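Local coordinates for protein Exo-1,5-alpha-l-arabinofuranobiosidase (Gibberella zeae, PDB 2YDT) that probably hydrolyses alpha-1,5-linked arabinan from the chain end, releasing arabinobiose, in the central pocket of a six-bladed beta-propeller, at residues 11-16 with 318-323; 98-103 with 123-128; 165-170 with 252-257; 183-188 with 196-201; 336-341 with 354-359. All coordinates share one frame; numbering follows the deposited sequence.

Contact 1 of 5, residues 11-16 with 318-323; sequences FSNVEI and PQPTAY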
# COMPACT_ATOMS: atom_id res chain seq x y z
N PHE A 11 11.32 11.51 15.02
CA PHE A 11 10.67 12.80 14.83
C PHE A 11 9.17 12.62 14.67
O PHE A 11 8.69 11.51 14.36
CB PHE A 11 11.22 13.55 13.64
CG PHE A 11 11.14 12.80 12.34
CD1 PHE A 11 9.96 12.80 11.58
CD2 PHE A 11 12.24 12.13 11.85
CE1 PHE A 11 9.91 12.14 10.35
CE2 PHE A 11 12.18 11.44 10.64
CZ PHE A 11 11.01 11.45 9.89
N SER A 12 8.42 13.69 14.91
CA SER A 12 6.96 13.63 14.88
C SER A 12 6.36 14.68 13.95
O SER A 12 6.72 15.85 14.00
CB SER A 12 6.38 13.81 16.27
OG SER A 12 6.83 12.78 17.14
N ASN A 13 5.50 14.23 13.04
CA ASN A 13 4.71 15.13 12.20
C ASN A 13 5.51 16.08 11.34
O ASN A 13 5.20 17.27 11.27
CB ASN A 13 3.74 15.89 13.10
CG ASN A 13 2.94 14.96 13.93
OD1 ASN A 13 3.11 14.90 15.17
ND2 ASN A 13 2.10 14.19 13.27
N VAL A 14 6.53 15.57 10.68
CA VAL A 14 7.26 16.35 9.73
C VAL A 14 6.47 16.42 8.40
O VAL A 14 6.10 15.40 7.83
CB VAL A 14 8.68 15.75 9.50
CG1 VAL A 14 9.35 16.29 8.21
CG2 VAL A 14 9.54 15.98 10.76
N GLU A 15 6.22 17.63 7.93
CA GLU A 15 5.50 17.83 6.70
C GLU A 15 6.41 17.62 5.53
O GLU A 15 7.51 18.19 5.44
CB GLU A 15 4.90 19.25 6.65
CG GLU A 15 4.07 19.56 5.41
CD GLU A 15 3.38 20.89 5.54
OE1 GLU A 15 3.95 21.87 5.04
OE2 GLU A 15 2.32 20.95 6.19
N ILE A 16 5.92 16.80 4.59
CA ILE A 16 6.60 16.49 3.35
C ILE A 16 6.11 17.36 2.18
O ILE A 16 6.92 17.84 1.37
CB ILE A 16 6.41 14.97 3.03
CG1 ILE A 16 7.05 14.12 4.15
CG2 ILE A 16 6.94 14.63 1.63
CD1 ILE A 16 6.86 12.60 4.00
N PRO A 318 2.39 9.26 17.41
CA PRO A 318 2.04 10.65 17.18
C PRO A 318 1.51 11.02 15.80
O PRO A 318 1.06 12.15 15.60
CB PRO A 318 3.34 11.40 17.42
CG PRO A 318 4.40 10.40 17.31
CD PRO A 318 3.84 9.07 17.57
N GLN A 319 1.61 10.09 14.86
CA GLN A 319 1.18 10.36 13.49
C GLN A 319 -0.33 10.22 13.41
O GLN A 319 -0.92 9.28 13.93
CB GLN A 319 1.88 9.38 12.55
CG GLN A 319 1.55 9.62 11.07
CD GLN A 319 2.21 10.85 10.51
OE1 GLN A 319 3.16 11.44 11.08
NE2 GLN A 319 1.70 11.27 9.35
N PRO A 320 -1.03 11.20 12.76
CA PRO A 320 -2.47 11.13 12.71
C PRO A 320 -3.07 10.02 11.84
O PRO A 320 -2.38 9.42 11.01
CB PRO A 320 -2.85 12.51 12.15
CG PRO A 320 -1.71 12.94 11.39
CD PRO A 320 -0.50 12.41 12.13
N THR A 321 -4.35 9.78 12.03
CA THR A 321 -5.13 8.87 11.19
C THR A 321 -5.14 9.36 9.75
O THR A 321 -5.33 10.56 9.47
CB THR A 321 -6.54 8.78 11.69
OG1 THR A 321 -6.50 8.25 13.04
CG2 THR A 321 -7.41 7.89 10.79
N ALA A 322 -4.93 8.42 8.82
CA ALA A 322 -5.00 8.73 7.40
C ALA A 322 -5.46 7.50 6.61
O ALA A 322 -5.16 6.35 6.98
CB ALA A 322 -3.65 9.23 6.87
N TYR A 323 -6.13 7.75 5.49
CA TYR A 323 -6.46 6.71 4.54
C TYR A 323 -5.21 6.05 4.01
O TYR A 323 -4.24 6.72 3.60
CB TYR A 323 -7.25 7.31 3.38
CG TYR A 323 -7.72 6.32 2.33
CD1 TYR A 323 -8.72 5.39 2.61
CD2 TYR A 323 -7.19 6.35 1.03
CE1 TYR A 323 -9.16 4.49 1.63
CE2 TYR A 323 -7.63 5.46 0.06
CZ TYR A 323 -8.63 4.54 0.36
OH TYR A 323 -9.09 3.70 -0.60
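S12 and N13 meet P318, Q319 and P320 where the six-bladed beta-propeller closes on itself. Strand 11-17, from the N terminus, is the outermost strand of the last sheet. Segment 318-323 is part of the loop leading into strand 326-330, at the other margin of that sheet. N13 and V14 both face A356 and form a G1 beta bulge, with N13 at a positive phi of 59°. The side chain of N13 crosses P318 obliquely. Its CG stands anti to its own carbonyl carbon (chi1 -53°). N13 ND2 donates to P318 O over 3.3 Å, with an N-H...O angle of 154°. The acceptor lies close to the amide plane of N13, but the donor stands well above the carbonyl plane of P318. The side chains of N13 and P320 run antiparallel past one another, with N13 ND2 3.4 Å from P320 CD. Q319 is buried and serves the sheet instead. Its OE1 is hydrogen-bonded to S357 OG and its NE2 to S355 OG. Further along the loop, Y323 OH makes a weak hydrogen bond to the bound iminosugar. At the exposed end, S12 OG rests 3.4 Å from P318 CG.

Contact 2 of 5, residues 98-103 with 123-128; sequences GKYPKG and VYASRD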
# COMPACT_ATOMS: atom_id res chain seq x y z
N GLY A 98 15.05 -10.07 -15.63
CA GLY A 98 15.43 -9.74 -16.99
C GLY A 98 16.43 -8.62 -17.04
O GLY A 98 17.45 -8.63 -16.30
N LYS A 99 16.17 -7.63 -17.88
CA LYS A 99 17.10 -6.51 -18.06
C LYS A 99 17.00 -5.39 -17.02
O LYS A 99 17.62 -4.34 -17.18
CB LYS A 99 16.92 -5.93 -19.46
CG LYS A 99 15.60 -5.22 -19.70
CD LYS A 99 15.49 -4.76 -21.12
CE LYS A 99 14.21 -3.95 -21.34
NZ LYS A 99 13.94 -3.82 -22.86
N TYR A 100 16.24 -5.63 -15.96
CA TYR A 100 16.14 -4.70 -14.81
C TYR A 100 16.90 -5.28 -13.62
O TYR A 100 16.48 -6.27 -13.04
CB TYR A 100 14.64 -4.47 -14.48
CG TYR A 100 13.90 -3.92 -15.68
CD1 TYR A 100 13.91 -2.57 -15.97
CD2 TYR A 100 13.22 -4.75 -16.55
CE1 TYR A 100 13.29 -2.07 -17.09
CE2 TYR A 100 12.58 -4.27 -17.66
CZ TYR A 100 12.61 -2.90 -17.93
OH TYR A 100 11.99 -2.36 -19.05
N PRO A 101 18.05 -4.68 -13.27
CA PRO A 101 18.89 -5.29 -12.24
C PRO A 101 18.45 -5.02 -10.82
O PRO A 101 17.60 -4.17 -10.57
CB PRO A 101 20.25 -4.62 -12.45
CG PRO A 101 19.95 -3.35 -13.03
CD PRO A 101 18.76 -3.58 -13.94
N LYS A 102 19.05 -5.74 -9.90
CA LYS A 102 18.96 -5.43 -8.47
C LYS A 102 19.18 -3.94 -8.26
O LYS A 102 20.10 -3.36 -8.85
CB LYS A 102 20.01 -6.24 -7.69
CG LYS A 102 19.93 -6.06 -6.21
CD LYS A 102 20.96 -6.93 -5.48
CE LYS A 102 20.73 -6.85 -4.00
NZ LYS A 102 21.81 -7.52 -3.23
N GLY A 103 18.31 -3.32 -7.45
CA GLY A 103 18.38 -1.92 -7.15
C GLY A 103 17.57 -1.02 -8.04
O GLY A 103 17.48 0.17 -7.78
N VAL A 123 3.53 -0.54 -14.70
CA VAL A 123 4.83 -0.51 -14.01
C VAL A 123 5.78 0.42 -14.75
O VAL A 123 5.96 0.26 -15.95
CB VAL A 123 5.48 -1.92 -13.83
CG1 VAL A 123 6.88 -1.86 -13.22
CG2 VAL A 123 4.57 -2.79 -12.99
N TYR A 124 6.38 1.34 -14.01
CA TYR A 124 7.47 2.24 -14.45
C TYR A 124 8.71 1.89 -13.62
O TYR A 124 8.62 1.39 -12.49
CB TYR A 124 7.08 3.73 -14.24
CG TYR A 124 6.18 4.26 -15.32
CD1 TYR A 124 4.85 3.89 -15.37
CD2 TYR A 124 6.68 5.06 -16.35
CE1 TYR A 124 4.02 4.33 -16.43
CE2 TYR A 124 5.89 5.50 -17.36
CZ TYR A 124 4.57 5.15 -17.43
OH TYR A 124 3.79 5.58 -18.50
N ALA A 125 9.88 2.15 -14.19
CA ALA A 125 11.14 1.81 -13.53
C ALA A 125 12.14 2.93 -13.62
O ALA A 125 12.14 3.68 -14.59
CB ALA A 125 11.76 0.55 -14.16
N SER A 126 12.95 3.06 -12.57
CA SER A 126 14.07 4.01 -12.51
C SER A 126 15.37 3.23 -12.34
O SER A 126 15.51 2.44 -11.40
CB SER A 126 13.92 5.04 -11.37
OG SER A 126 15.13 5.82 -11.30
N ARG A 127 16.32 3.50 -13.24
CA ARG A 127 17.64 2.86 -13.22
C ARG A 127 18.68 3.75 -12.55
O ARG A 127 19.87 3.40 -12.51
CB ARG A 127 18.08 2.56 -14.66
CG ARG A 127 17.20 1.58 -15.40
CD ARG A 127 17.64 1.42 -16.85
NE ARG A 127 16.92 0.40 -17.63
CZ ARG A 127 17.22 -0.90 -17.63
NH1 ARG A 127 18.21 -1.37 -16.91
NH2 ARG A 127 16.54 -1.72 -18.40
N ASP A 128 18.25 4.89 -12.00
CA ASP A 128 19.18 5.84 -11.40
C ASP A 128 18.66 6.32 -10.02
O ASP A 128 18.92 7.44 -9.62
CB ASP A 128 19.47 7.01 -12.35
CG ASP A 128 18.22 7.73 -12.82
OD1 ASP A 128 17.14 7.55 -12.17
OD2 ASP A 128 18.29 8.45 -13.87
O HOH W 1 17.64 2.63 -9.60
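Just after strand 119-126, R127 reaches to K99 and Y100, in the loop that joins strands 87-92 and 105-111 of the same propeller blade. The side chain of R127 is extended from CG to NE and presents the end of its guanidinium to the K99 carbonyl. Both terminal nitrogens grip that one oxygen. R127 NH1 lies 3.0 Å from K99 O and comes in the carbonyl plane. R127 NH2 lies 3.1 Å from K99 O and comes from above that plane. K99 O itself sits at the guanidinium edge, near the guanidinium plane.

Y100 CD1 lies over one face of the guanidinium, and the two flat groups are 24° apart. The closest atoms are Y100 CE1 and R127 NH2, at 3.5 Å. P101 CD approaches R127 NH1 at 3.7 Å. Y100 is buried, and its CD1 meets A125 CB at 4.2 Å. A second link is made by a water that donates to G103 O at 3.1 Å and to S126 O at 2.8 Å.

E134, outside both segments, binds both main partners and probably helps to position them. The E134 carboxylate forms a salt bridge with R127 NE through OE2, and its OE1 is hydrogen-bonded to Y100 OH. E134 begins strand 134-142, the outermost of the blade. V136 of that strand touches both Y100 and A125, and L106 of strand 105-111 packs on A125 too.

Contact 3 of 5, residues 165-170 with 252-257; sequences KLILYY and DPQKFL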
# COMPACT_ATOMS: atom_id res chain seq x y z
N LYS A 165 10.14 -15.17 -8.93
CA LYS A 165 9.04 -14.38 -9.49
C LYS A 165 8.86 -13.05 -8.78
O LYS A 165 9.11 -12.93 -7.57
CB LYS A 165 7.71 -15.11 -9.40
CG LYS A 165 7.63 -16.42 -10.15
CD LYS A 165 6.34 -17.11 -9.89
CE LYS A 165 6.38 -18.55 -10.35
NZ LYS A 165 5.08 -19.24 -10.20
N LEU A 166 8.38 -12.07 -9.51
CA LEU A 166 7.86 -10.83 -8.91
C LEU A 166 6.32 -10.93 -8.95
O LEU A 166 5.73 -11.22 -9.99
CB LEU A 166 8.35 -9.60 -9.66
CG LEU A 166 7.81 -8.23 -9.23
CD1 LEU A 166 8.33 -7.86 -7.84
CD2 LEU A 166 8.13 -7.14 -10.28
N ILE A 167 5.69 -10.74 -7.80
CA ILE A 167 4.23 -10.81 -7.68
C ILE A 167 3.65 -9.41 -7.53
O ILE A 167 4.16 -8.61 -6.75
CB ILE A 167 3.79 -11.67 -6.45
CG1 ILE A 167 4.54 -13.01 -6.43
CG2 ILE A 167 2.27 -11.87 -6.45
CD1 ILE A 167 4.29 -13.82 -5.22
N LEU A 168 2.59 -9.14 -8.28
CA LEU A 168 1.84 -7.89 -8.18
C LEU A 168 0.44 -8.26 -7.78
O LEU A 168 -0.31 -8.87 -8.53
CB LEU A 168 1.89 -7.10 -9.48
CG LEU A 168 1.47 -5.63 -9.39
CD1 LEU A 168 2.04 -4.81 -10.56
CD2 LEU A 168 -0.05 -5.52 -9.34
N TYR A 169 0.10 -7.87 -6.54
CA TYR A 169 -1.21 -8.09 -5.92
C TYR A 169 -2.06 -6.87 -6.12
O TYR A 169 -1.57 -5.74 -6.04
CB TYR A 169 -1.04 -8.27 -4.41
CG TYR A 169 -0.20 -9.44 -3.97
CD1 TYR A 169 -0.78 -10.69 -3.71
CD2 TYR A 169 1.14 -9.30 -3.72
CE1 TYR A 169 -0.01 -11.77 -3.28
CE2 TYR A 169 1.91 -10.38 -3.31
CZ TYR A 169 1.32 -11.59 -3.08
OH TYR A 169 2.11 -12.64 -2.63
N TYR A 170 -3.35 -7.07 -6.42
CA TYR A 170 -4.24 -5.95 -6.56
C TYR A 170 -5.72 -6.30 -6.29
O TYR A 170 -6.02 -7.47 -5.96
CB TYR A 170 -4.04 -5.30 -7.94
CG TYR A 170 -4.28 -6.19 -9.15
CD1 TYR A 170 -5.48 -6.13 -9.87
CD2 TYR A 170 -3.28 -7.04 -9.63
CE1 TYR A 170 -5.67 -6.85 -11.02
CE2 TYR A 170 -3.49 -7.80 -10.79
CZ TYR A 170 -4.69 -7.70 -11.47
OH TYR A 170 -4.91 -8.44 -12.65
N ASP A 252 3.50 -20.24 0.91
CA ASP A 252 3.57 -19.85 -0.47
C ASP A 252 2.64 -18.64 -0.66
O ASP A 252 1.43 -18.78 -0.56
CB ASP A 252 3.13 -20.99 -1.38
CG ASP A 252 3.33 -20.68 -2.86
OD1 ASP A 252 3.39 -19.49 -3.28
OD2 ASP A 252 3.42 -21.65 -3.67
N PRO A 253 3.22 -17.44 -0.92
CA PRO A 253 2.41 -16.22 -1.00
C PRO A 253 1.61 -16.10 -2.31
O PRO A 253 0.90 -15.10 -2.57
CB PRO A 253 3.45 -15.12 -0.80
CG PRO A 253 4.63 -15.67 -1.47
CD PRO A 253 4.65 -17.13 -1.11
N GLN A 254 1.69 -17.13 -3.14
CA GLN A 254 0.80 -17.29 -4.30
C GLN A 254 -0.51 -18.03 -3.99
O GLN A 254 -1.40 -18.16 -4.85
CB GLN A 254 1.52 -18.03 -5.43
CG GLN A 254 2.77 -17.33 -5.94
CD GLN A 254 3.60 -18.23 -6.81
OE1 GLN A 254 3.62 -18.07 -8.04
NE2 GLN A 254 4.29 -19.21 -6.19
N LYS A 255 -0.59 -18.55 -2.77
CA LYS A 255 -1.66 -19.44 -2.35
C LYS A 255 -2.37 -18.98 -1.10
O LYS A 255 -2.69 -19.79 -0.21
CB LYS A 255 -1.08 -20.84 -2.13
CG LYS A 255 -0.41 -21.46 -3.36
CD LYS A 255 -0.06 -22.96 -3.06
CE LYS A 255 0.70 -23.57 -4.19
NZ LYS A 255 -0.18 -23.78 -5.34
N PHE A 256 -2.69 -17.70 -1.02
CA PHE A 256 -3.53 -17.23 0.08
C PHE A 256 -4.99 -17.67 -0.03
O PHE A 256 -5.70 -17.65 0.97
CB PHE A 256 -3.41 -15.71 0.27
CG PHE A 256 -2.04 -15.26 0.76
CD1 PHE A 256 -1.60 -15.64 2.01
CD2 PHE A 256 -1.21 -14.46 -0.04
CE1 PHE A 256 -0.35 -15.21 2.49
CE2 PHE A 256 0.01 -14.03 0.41
CZ PHE A 256 0.45 -14.40 1.68
N LEU A 257 -5.47 -18.02 -1.22
CA LEU A 257 -6.90 -18.21 -1.45
C LEU A 257 -7.47 -19.32 -0.56
O LEU A 257 -8.61 -19.19 -0.07
CB LEU A 257 -7.18 -18.52 -2.90
CG LEU A 257 -8.64 -18.84 -3.22
CD1 LEU A 257 -9.51 -17.61 -3.01
CD2 LEU A 257 -8.74 -19.34 -4.65
O HOH W 2 6.17 -20.89 -7.64
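Y169 and I167 meet P253 and F256 in the buried part of this contact, while K165 and Q254 meet at its wetter margin. The contact joins two adjacent propeller blades. Strand 165-172 belongs to one, and the turn 252-255 follows strand 245-250 of the next. In the tight part, Y169 OH donates to P253 O over 2.7 Å. The oxygen lies near the plane of the tyrosine ring, but the hydroxyl comes from above the carbonyl plane. Y169 OH also touches P253 CB at 3.4 Å and stands at the edge of the F256 ring. I167 CD1 packs on Q254 CG at 3.9 Å.

At the margin, the extended K165 crosses Q254 at about a right angle. K165 NZ donates to Q254 OE1 over 2.9 Å, in the carbonyl plane and on a lone pair. A water accepts from both K165 NZ and Q254 NE2. Q254 NE2 also donates to D252 OD1 over 3.1 Å, on the syn lone pair. Q254 N meets that oxygen from above the carboxylate plane, which makes an Asx turn within a type I turn. The Q254 amide thus relays between ammonium and carboxylate, and its flip is probably fixed by the two opposite charges.

Contact 4 of 5, residues 183-188 with 196-201; sequences LVHQTT and KVVDDT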
# COMPACT_ATOMS: atom_id res chain seq x y z
N LEU A 183 -9.77 -10.09 -4.71
CA LEU A 183 -8.34 -9.82 -4.60
C LEU A 183 -7.60 -10.86 -5.43
O LEU A 183 -7.92 -12.06 -5.35
CB LEU A 183 -7.87 -9.86 -3.14
CG LEU A 183 -8.42 -8.72 -2.32
CD1 LEU A 183 -8.15 -8.91 -0.84
CD2 LEU A 183 -7.78 -7.38 -2.80
N VAL A 184 -6.65 -10.40 -6.23
CA VAL A 184 -5.97 -11.23 -7.23
C VAL A 184 -4.53 -10.83 -7.36
O VAL A 184 -4.11 -9.79 -6.85
CB VAL A 184 -6.61 -11.11 -8.63
CG1 VAL A 184 -8.12 -11.37 -8.63
CG2 VAL A 184 -6.36 -9.73 -9.26
N HIS A 185 -3.74 -11.66 -8.07
CA HIS A 185 -2.36 -11.30 -8.41
C HIS A 185 -2.00 -11.79 -9.80
O HIS A 185 -2.66 -12.67 -10.37
CB HIS A 185 -1.34 -11.78 -7.39
CG HIS A 185 -1.03 -13.24 -7.45
ND1 HIS A 185 -1.57 -14.17 -6.58
CD2 HIS A 185 -0.17 -13.93 -8.24
CE1 HIS A 185 -1.08 -15.37 -6.86
NE2 HIS A 185 -0.25 -15.26 -7.88
N GLN A 186 -0.92 -11.19 -10.33
CA GLN A 186 -0.24 -11.73 -11.48
C GLN A 186 1.24 -11.76 -11.16
O GLN A 186 1.73 -10.99 -10.32
CB GLN A 186 -0.51 -10.89 -12.74
CG GLN A 186 -1.96 -10.99 -13.23
CD GLN A 186 -2.26 -10.07 -14.38
OE1 GLN A 186 -2.90 -9.03 -14.23
NE2 GLN A 186 -1.77 -10.44 -15.57
N THR A 187 1.98 -12.64 -11.85
CA THR A 187 3.42 -12.72 -11.65
C THR A 187 4.20 -12.43 -12.94
O THR A 187 3.66 -12.49 -14.05
CB THR A 187 3.85 -14.13 -11.12
OG1 THR A 187 3.67 -15.14 -12.15
CG2 THR A 187 3.09 -14.52 -9.86
N THR A 188 5.47 -12.11 -12.77
CA THR A 188 6.36 -11.89 -13.91
C THR A 188 7.78 -12.36 -13.58
O THR A 188 8.20 -12.34 -12.42
CB THR A 188 6.38 -10.43 -14.34
OG1 THR A 188 7.10 -10.30 -15.57
CG2 THR A 188 7.01 -9.53 -13.29
N LYS A 196 -1.32 -15.36 -16.17
CA LYS A 196 -2.75 -15.41 -15.94
C LYS A 196 -3.07 -14.88 -14.53
O LYS A 196 -2.31 -15.07 -13.57
CB LYS A 196 -3.13 -16.89 -16.05
CG LYS A 196 -4.54 -17.30 -15.91
CD LYS A 196 -4.56 -18.82 -16.27
CE LYS A 196 -5.50 -19.65 -15.43
NZ LYS A 196 -5.14 -21.12 -15.56
N VAL A 197 -4.20 -14.20 -14.39
CA VAL A 197 -4.70 -13.78 -13.07
C VAL A 197 -4.95 -14.97 -12.15
O VAL A 197 -5.58 -15.97 -12.57
CB VAL A 197 -5.94 -12.94 -13.22
CG1 VAL A 197 -6.56 -12.56 -11.85
CG2 VAL A 197 -5.65 -11.66 -14.02
N VAL A 198 -4.45 -14.87 -10.92
CA VAL A 198 -4.67 -15.88 -9.87
C VAL A 198 -5.45 -15.23 -8.73
O VAL A 198 -5.04 -14.18 -8.22
CB VAL A 198 -3.36 -16.42 -9.33
CG1 VAL A 198 -3.55 -17.46 -8.16
CG2 VAL A 198 -2.48 -17.03 -10.48
N ASP A 199 -6.55 -15.86 -8.30
CA ASP A 199 -7.33 -15.33 -7.17
C ASP A 199 -6.60 -15.53 -5.85
O ASP A 199 -6.01 -16.62 -5.59
CB ASP A 199 -8.68 -16.01 -7.10
CG ASP A 199 -9.61 -15.61 -8.25
OD1 ASP A 199 -9.32 -14.66 -9.00
OD2 ASP A 199 -10.59 -16.36 -8.51
N ASP A 200 -6.62 -14.48 -5.01
CA ASP A 200 -6.00 -14.47 -3.70
C ASP A 200 -7.01 -14.57 -2.55
O ASP A 200 -6.66 -15.11 -1.49
CB ASP A 200 -5.15 -13.21 -3.50
CG ASP A 200 -3.95 -13.15 -4.41
OD1 ASP A 200 -3.34 -14.20 -4.66
OD2 ASP A 200 -3.65 -12.01 -4.86
N THR A 201 -8.18 -13.97 -2.72
CA THR A 201 -9.20 -13.90 -1.68
C THR A 201 -10.49 -13.46 -2.36
O THR A 201 -10.51 -12.49 -3.10
CB THR A 201 -8.82 -12.92 -0.52
OG1 THR A 201 -7.95 -13.58 0.40
CG2 THR A 201 -10.04 -12.42 0.24
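H185 and D200 are brought together by their first torsions. H185 CG lies between its own backbone N and carbonyl carbon (chi1 76°). D200 CG stands anti to its carbonyl carbon (chi1 -67°). The two side chains cross at about a right angle, yet the ring and carboxylate are nearly coplanar. H185 ND1 donates to D200 OD1 over 2.6 Å, in the ring plane and on the syn lone pair, with an N-H...O angle of 160°. Both residues are buried. The carboxylate would favour a proton on ND1 and probably raises the basicity of the ring.

One face of the H185 ring is covered by V198, in a CH-pi contact. V198 CB lies 3.8 Å from the ring centroid, over the face but offset toward the rim. The side chains of H185 and V198 lie side by side and point the same way. V184 CB packs on V197 CG1 at 3.5 Å. D199, paired with V184 on the other face of the sheet, is charged and forms salt bridges with K182 and K202. V197 CG2 touches Q186 CD at 3.8 Å. The amide end of Q186 is held by Y170 OH and S195 O.

The backbones pair on both sides of V184. H185 and V198 form an antiparallel hydrogen-bonded pair. Further on, L183 O accepts from D200 N at 2.8 Å and from T201 N at 3.3 Å, both reaching it from the same face of its plane. D200 and T201 thus both face L183. This is a classic beta bulge, set in the hairpin of strands 182-188 and 198-201 at the outer margin of a propeller blade.

Contact 5 of 5, residues 336-341 with 354-359; sequences LLMIMG and VSASVV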
# COMPACT_ATOMS: atom_id res chain seq x y z
N LEU A 336 13.42 1.26 14.47
CA LEU A 336 12.83 2.48 13.90
C LEU A 336 11.68 2.14 12.94
O LEU A 336 11.82 1.23 12.09
CB LEU A 336 13.88 3.30 13.16
CG LEU A 336 14.98 3.97 14.01
CD1 LEU A 336 16.02 4.67 13.08
CD2 LEU A 336 14.34 4.91 15.01
N LEU A 337 10.60 2.88 13.07
CA LEU A 337 9.42 2.68 12.23
C LEU A 337 8.95 4.04 11.70
O LEU A 337 8.63 4.93 12.49
CB LEU A 337 8.31 2.02 13.03
CG LEU A 337 6.96 1.80 12.30
CD1 LEU A 337 7.04 0.59 11.32
CD2 LEU A 337 5.84 1.58 13.31
N MET A 338 8.86 4.17 10.37
CA MET A 338 8.25 5.38 9.77
C MET A 338 6.78 5.11 9.52
O MET A 338 6.40 4.01 9.06
CB MET A 338 8.96 5.76 8.46
CG MET A 338 8.24 6.84 7.68
SD MET A 338 9.18 7.33 6.18
CE MET A 338 10.14 8.49 6.96
N ILE A 339 5.94 6.11 9.83
CA ILE A 339 4.52 6.08 9.63
C ILE A 339 4.19 7.31 8.77
O ILE A 339 4.52 8.45 9.15
CB ILE A 339 3.72 6.15 10.97
CG1 ILE A 339 4.32 5.15 11.97
CG2 ILE A 339 2.22 5.93 10.70
CD1 ILE A 339 3.78 5.28 13.39
N MET A 340 3.61 7.09 7.57
CA MET A 340 3.49 8.14 6.54
C MET A 340 2.05 8.19 6.08
O MET A 340 1.42 7.16 5.83
CB MET A 340 4.38 7.83 5.34
CG MET A 340 4.47 8.94 4.29
SD MET A 340 5.25 8.26 2.79
CE MET A 340 5.39 9.73 1.80
N GLY A 341 1.49 9.40 5.96
CA GLY A 341 0.14 9.57 5.49
C GLY A 341 -0.08 10.79 4.65
O GLY A 341 0.76 11.72 4.64
N VAL A 354 0.86 15.77 3.05
CA VAL A 354 1.72 14.55 3.13
C VAL A 354 2.68 14.77 4.31
O VAL A 354 3.37 15.77 4.36
CB VAL A 354 2.50 14.29 1.82
CG1 VAL A 354 3.22 12.91 1.92
CG2 VAL A 354 1.55 14.38 0.59
N SER A 355 2.71 13.83 5.25
CA SER A 355 3.61 13.99 6.38
C SER A 355 4.05 12.63 6.91
O SER A 355 3.53 11.60 6.50
CB SER A 355 2.92 14.76 7.51
OG SER A 355 1.88 14.00 8.11
N ALA A 356 5.02 12.63 7.83
CA ALA A 356 5.50 11.35 8.40
C ALA A 356 6.03 11.58 9.80
O ALA A 356 6.40 12.71 10.16
CB ALA A 356 6.57 10.72 7.54
N SER A 357 6.09 10.49 10.55
CA SER A 357 6.80 10.43 11.83
C SER A 357 7.71 9.20 11.81
O SER A 357 7.41 8.22 11.14
CB SER A 357 5.79 10.26 12.96
OG SER A 357 4.89 11.34 13.08
N VAL A 358 8.81 9.25 12.58
CA VAL A 358 9.63 8.07 12.82
C VAL A 358 9.64 7.87 14.34
O VAL A 358 9.98 8.80 15.07
CB VAL A 358 11.04 8.19 12.27
CG1 VAL A 358 11.94 7.05 12.83
CG2 VAL A 358 11.01 8.19 10.75
N VAL A 359 9.22 6.70 14.76
CA VAL A 359 9.13 6.30 16.19
C VAL A 359 10.03 5.09 16.42
O VAL A 359 10.47 4.43 15.49
CB VAL A 359 7.72 5.94 16.59
CG1 VAL A 359 6.77 7.12 16.35
CG2 VAL A 359 7.21 4.66 15.87
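M338 faces V358 and M340 faces A356 across one face of an antiparallel strand pair in the closing propeller blade, with V354 beyond. A356 is the low point of this face. Its small CB lies 4.2 Å from M338 CG and also touches M340 CB, so the roots of two long side chains both lean on it. Their ends then part. M338 bends at its last torsion (chi3 -87°), and its CE comes to V358 CG2 at 3.9 Å. M340 stays extended, and its CE meets V354 CG1 at 3.9 Å. V358 is a two-sided bump, because its other methyl, CG1, touches L336 CD2 at 3.9 Å.

On the opposite face, V359 CG2 fits against L337 CB at 4.0 Å and I339 CD1 at 4.3 Å. Farther along, G341 has no side chain and pairs with S355.

The backbones run in regular register. L337 with V359, I339 with S357 and G341 with S355 are hydrogen-bonded pairs, each with two bonds. A31 and P33 of strand 28-35, in the neighbouring blade, touch M340, and V28 touches V354. The serine face turns to the loop carrying Q319. The chemistry is therefore divided: thioether chains and methyls make one face apolar, and at M340 and V354 it meets the next blade, while the serine hydroxyls of the other face are met by a side-chain amide.

In the fold
From the N terminus, strand 11-17 first joins the last blade. Contact 1 therefore closes a loop of some 300 residues that spans most of the propeller. Contacts 2, 3 and 4 are nested inside it. Contact 2 closes a short loop within the blade that runs from strand 87-92 to strand 134-142. Contact 3 ties the next blade to the one after it, and contact 4, the hairpin of the former blade, is nested inside its loop. Contacts 3 and 4 share a sheet and touch. Contacts 2 and 3 touch where V123 packs on L168. Contact 5 follows contact 1 in series and shares its sheet, completing the closing blade. No two loops cross.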